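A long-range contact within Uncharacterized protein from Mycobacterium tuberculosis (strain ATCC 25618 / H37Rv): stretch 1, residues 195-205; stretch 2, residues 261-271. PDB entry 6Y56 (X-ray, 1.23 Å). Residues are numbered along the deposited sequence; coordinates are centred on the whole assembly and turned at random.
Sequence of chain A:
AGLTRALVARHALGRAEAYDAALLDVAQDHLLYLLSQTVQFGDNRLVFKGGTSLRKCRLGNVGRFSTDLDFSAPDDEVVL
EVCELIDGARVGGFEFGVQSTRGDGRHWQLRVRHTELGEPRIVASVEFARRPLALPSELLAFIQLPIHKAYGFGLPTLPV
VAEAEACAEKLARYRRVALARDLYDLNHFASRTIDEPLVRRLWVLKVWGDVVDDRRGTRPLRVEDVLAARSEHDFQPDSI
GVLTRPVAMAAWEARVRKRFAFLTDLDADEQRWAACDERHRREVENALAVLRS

Stretch 1 (195-205) DEPLVRRLWVL
Stretch 2 261-271: AFLTDLDADEQ

One helical flank, E196 to L205, packs against a bent segment, A261 to Q271, burying 678 Å² in all. Stretch 1 is regular helix from E196 onward, with D195 at the N-cap. Stretch 2 begins as a 3-10 segment, passes through an extended L266 (phi/psi -61/136) and re-enters helix at A268. Both stretches run in the same sense: CA–CA distances are 6.9 Å for E196–F262, 5.7 Å for R200–L263 and 6.5 Å for V204–E270.

At the start, F262 (chi1 p, chi2 88°) lays its ring under E196 (chi1 m, chi2 t). E196 CG stands 3.6 Å from the F262 ring centroid, 8° off the normal, a CH-pi contact, while V199 CG1 meets the ring edge at F262 CZ, 4.3 Å away. L263 and L266 (both m, t) pack further along the helix, each against its own patch: L263 CD2 lies 3.8 Å from W203 CE3, with L263 CD1 over one face of the indole (W203 chi1 t, chi2 57°). L266 CD2 rests against W203 and V204 (chi1 t), 4.3 Å from W203 CZ3 and 3.7 Å from V204 CG2.

R200 (t, t, p, chi4 -126°) reaches across the bend; its NH1 donates to F262 O at 2.9 Å, and D265 O lies over one guanidinium face. R200 NE and E270 OE1 form a longer salt bridge, 3.6 Å. R201 (t, p, p, chi4 101°) leaves sideways and curls back, so that NE donates to E270 OE2 at 2.7 Å, nearly straight at 171°; its NH1 reaches D267 OD2 at 2.8 Å, a weak bond at 128°. Both belong to salt bridges. E270 (m, t) and D267 are also bonded to each other: D267 N donates to E270 OE1 (3.0 Å), and D267 OD1 caps the helix by accepting from E270 N (2.8 Å). Water 3 links R201 NH1 (3.0 Å) to D269 OD2 (2.7 Å).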

# COMPACT_ATOMS: atom_id res chain seq x y z
N ASP A 195 -6.56 -16.48 2.58
CA ASP A 195 -7.41 -16.95 3.68
C ASP A 195 -8.79 -16.35 3.42
O ASP A 195 -9.11 -15.25 3.87
CB ASP A 195 -6.84 -16.47 5.01
CG ASP A 195 -7.59 -17.01 6.21
OD1 ASP A 195 -8.69 -17.59 6.04
OD2 ASP A 195 -7.08 -16.83 7.33
N GLU A 196 -9.60 -17.07 2.65
CA GLU A 196 -10.82 -16.50 2.07
C GLU A 196 -11.82 -15.98 3.09
O GLU A 196 -12.28 -14.83 2.94
CB GLU A 196 -11.48 -17.50 1.12
CG GLU A 196 -10.71 -17.73 -0.17
CD GLU A 196 -11.37 -18.74 -1.08
OE1 GLU A 196 -12.45 -19.26 -0.74
OE2 GLU A 196 -10.78 -19.01 -2.14
N PRO A 197 -12.22 -16.74 4.12
CA PRO A 197 -13.20 -16.19 5.07
C PRO A 197 -12.68 -14.96 5.79
O PRO A 197 -13.44 -14.04 6.09
CB PRO A 197 -13.45 -17.36 6.03
CG PRO A 197 -13.02 -18.58 5.28
CD PRO A 197 -11.86 -18.13 4.45
N LEU A 198 -11.38 -14.93 6.10
CA LEU A 198 -10.81 -13.79 6.81
C LEU A 198 -10.73 -12.56 5.92
O LEU A 198 -11.09 -11.46 6.36
CB LEU A 198 -9.44 -14.18 7.35
CG LEU A 198 -8.66 -13.07 8.04
CD1 LEU A 198 -9.37 -12.53 9.27
CD2 LEU A 198 -7.30 -13.63 8.42
N VAL A 199 -10.29 -12.73 4.67
CA VAL A 199 -10.25 -11.61 3.74
C VAL A 199 -11.65 -11.05 3.51
O VAL A 199 -11.86 -9.83 3.53
CB VAL A 199 -9.56 -12.01 2.42
CG1 VAL A 199 -9.77 -10.93 1.36
CG2 VAL A 199 -8.08 -12.21 2.64
N ARG A 200 -12.64 -11.93 3.34
CA ARG A 200 -14.00 -11.46 3.10
C ARG A 200 -14.55 -10.72 4.31
O ARG A 200 -15.18 -9.66 4.16
CB ARG A 200 -14.88 -12.66 2.75
CG ARG A 200 -16.34 -12.33 2.49
CD ARG A 200 -17.13 -13.56 2.04
NE ARG A 200 -17.03 -14.64 3.01
CZ ARG A 200 -16.64 -15.88 2.75
NH1 ARG A 200 -16.34 -16.27 1.52
NH2 ARG A 200 -16.58 -16.76 3.74
N ARG A 201 -14.34 -11.27 5.51
CA ARG A 201 -14.79 -10.62 6.73
C ARG A 201 -14.13 -9.26 6.90
O ARG A 201 -14.81 -8.25 7.14
CB ARG A 201 -14.51 -11.53 7.93
CG ARG A 201 -14.75 -10.90 9.31
CD ARG A 201 -16.18 -10.42 9.48
NE ARG A 201 -17.17 -11.49 9.31
CZ ARG A 201 -17.78 -12.12 10.31
NH1 ARG A 201 -18.68 -13.06 10.05
NH2 ARG A 201 -17.49 -11.82 11.57
N LEU A 202 -12.81 -9.20 6.74
CA LEU A 202 -12.10 -7.94 6.89
C LEU A 202 -12.54 -6.93 5.84
O LEU A 202 -12.63 -5.73 6.14
CB LEU A 202 -10.59 -8.17 6.80
CG LEU A 202 -9.94 -8.78 8.03
CD1 LEU A 202 -8.50 -9.14 7.70
CD2 LEU A 202 -10.00 -7.78 9.17
N TRP A 203 -12.78 -7.38 4.61
CA TRP A 203 -13.25 -6.49 3.55
C TRP A 203 -14.54 -5.79 3.96
O TRP A 203 -14.66 -4.56 3.88
CB TRP A 203 -13.46 -7.28 2.26
CG TRP A 203 -14.07 -6.53 1.12
CD1 TRP A 203 -13.61 -5.38 0.55
CD2 TRP A 203 -15.26 -6.88 0.41
NE1 TRP A 203 -14.43 -5.01 -0.49
CE2 TRP A 203 -15.46 -5.91 -0.59
CE3 TRP A 203 -16.17 -7.93 0.52
CZ2 TRP A 203 -16.53 -5.96 -1.49
CZ3 TRP A 203 -17.23 -7.98 -0.36
CH2 TRP A 203 -17.40 -7.00 -1.35
N VAL A 204 -15.52 -6.55 4.45
CA VAL A 204 -16.78 -5.95 4.86
C VAL A 204 -16.56 -4.96 5.99
O VAL A 204 -17.14 -3.86 5.99
CB VAL A 204 -17.79 -7.05 5.25
CG1 VAL A 204 -19.07 -6.42 5.84
CG2 VAL A 204 -18.12 -7.90 4.05
N LEU A 205 -15.73 -5.31 6.97
CA LEU A 205 -15.50 -4.43 8.11
C LEU A 205 -14.74 -3.17 7.69
O LEU A 205 -15.01 -2.08 8.21
CB LEU A 205 -14.74 -5.17 9.22
CG LEU A 205 -15.47 -6.39 9.79
CD1 LEU A 205 -14.59 -7.15 10.77
CD2 LEU A 205 -16.78 -6.01 10.48
N ALA A 261 -14.34 -14.47 -6.58
CA ALA A 261 -15.73 -14.92 -6.53
C ALA A 261 -16.19 -15.26 -5.12
O ALA A 261 -17.37 -15.09 -4.79
CB ALA A 261 -15.91 -16.13 -7.45
N PHE A 262 -15.27 -15.74 -4.26
CA PHE A 262 -15.63 -16.11 -2.89
C PHE A 262 -16.21 -14.95 -2.09
O PHE A 262 -16.87 -15.18 -1.08
CB PHE A 262 -14.42 -16.71 -2.14
CG PHE A 262 -13.32 -15.72 -1.83
CD1 PHE A 262 -13.34 -14.97 -0.66
CD2 PHE A 262 -12.28 -15.54 -2.72
CE1 PHE A 262 -12.32 -14.07 -0.39
CE2 PHE A 262 -11.26 -14.65 -2.46
CZ PHE A 262 -11.29 -13.90 -1.29
N LEU A 263 -15.98 -13.71 -2.52
CA LEU A 263 -16.57 -12.58 -1.81
C LEU A 263 -18.09 -12.60 -1.87
O LEU A 263 -18.73 -11.94 -1.04
CB LEU A 263 -16.06 -11.25 -2.38
CG LEU A 263 -14.56 -11.00 -2.22
CD1 LEU A 263 -14.20 -9.76 -2.99
CD2 LEU A 263 -14.18 -10.86 -0.74
N THR A 264 -18.67 -13.34 -2.81
CA THR A 264 -20.12 -13.43 -2.90
C THR A 264 -20.71 -14.20 -1.73
O THR A 264 -21.89 -13.99 -1.40
CB THR A 264 -20.52 -14.06 -4.23
OG1 THR A 264 -21.86 -13.68 -4.54
CG2 THR A 264 -20.42 -15.57 -4.18
N ASP A 265 -19.93 -15.06 -1.09
CA ASP A 265 -20.45 -15.93 -0.04
C ASP A 265 -20.48 -15.23 1.32
O ASP A 265 -20.04 -15.79 2.33
CB ASP A 265 -19.65 -17.24 0.01
CG ASP A 265 -19.73 -18.01 -1.30
OD1 ASP A 265 -20.79 -17.95 -1.97
OD2 ASP A 265 -18.73 -18.67 -1.67
N LEU A 266 -21.02 -14.02 1.34
CA LEU A 266 -21.20 -13.30 2.59
C LEU A 266 -22.13 -14.07 3.51
O LEU A 266 -23.17 -14.59 3.08
CB LEU A 266 -21.84 -11.93 2.30
CG LEU A 266 -21.06 -10.99 1.39
CD1 LEU A 266 -21.88 -9.75 1.12
CD2 LEU A 266 -19.73 -10.60 2.01
N ASP A 267 -21.75 -14.16 4.79
CA ASP A 267 -22.61 -14.81 5.76
C ASP A 267 -23.69 -13.83 6.24
O ASP A 267 -23.76 -12.68 5.81
CB ASP A 267 -21.80 -15.47 6.88
CG ASP A 267 -21.06 -14.49 7.76
OD1 ASP A 267 -21.47 -13.31 7.86
OD2 ASP A 267 -20.05 -14.91 8.38
N ALA A 268 -24.56 -14.31 7.15
CA ALA A 268 -25.69 -13.48 7.56
C ALA A 268 -25.23 -12.18 8.22
O ALA A 268 -25.79 -11.11 7.96
CB ALA A 268 -26.62 -14.27 8.49
N ASP A 269 -24.19 -12.26 9.06
CA ASP A 269 -23.69 -11.06 9.72
C ASP A 269 -23.10 -10.08 8.71
O ASP A 269 -23.41 -8.89 8.73
CB ASP A 269 -22.64 -11.43 10.77
CG ASP A 269 -23.24 -12.08 12.01
OD1 ASP A 269 -24.45 -11.90 12.27
OD2 ASP A 269 -22.47 -12.76 12.73
N GLU A 270 -22.28 -10.59 7.79
CA GLU A 270 -21.68 -9.75 6.76
C GLU A 270 -22.74 -9.06 5.91
O GLU A 270 -22.60 -7.88 5.55
CB GLU A 270 -20.72 -10.60 5.92
CG GLU A 270 -19.46 -10.95 6.71
CD GLU A 270 -18.69 -12.16 6.20
OE1 GLU A 270 -19.13 -12.83 5.24
OE2 GLU A 270 -17.63 -12.45 6.79
N GLN A 271 -23.81 -9.78 5.57
CA GLN A 271 -24.88 -9.19 4.77
C GLN A 271 -25.58 -8.07 5.52
O GLN A 271 -25.99 -7.07 4.91
CB GLN A 271 -25.87 -10.27 4.36
CG GLN A 271 -25.28 -11.25 3.37
CD GLN A 271 -26.30 -12.24 2.85
OE1 GLN A 271 -27.48 -11.91 2.65
NE2 GLN A 271 -25.85 -13.47 2.62
O HOH W 1 -16.21 -14.54 6.00
O HOH W 2 -18.92 -15.70 5.11
O HOH W 3 -19.90 -13.48 12.79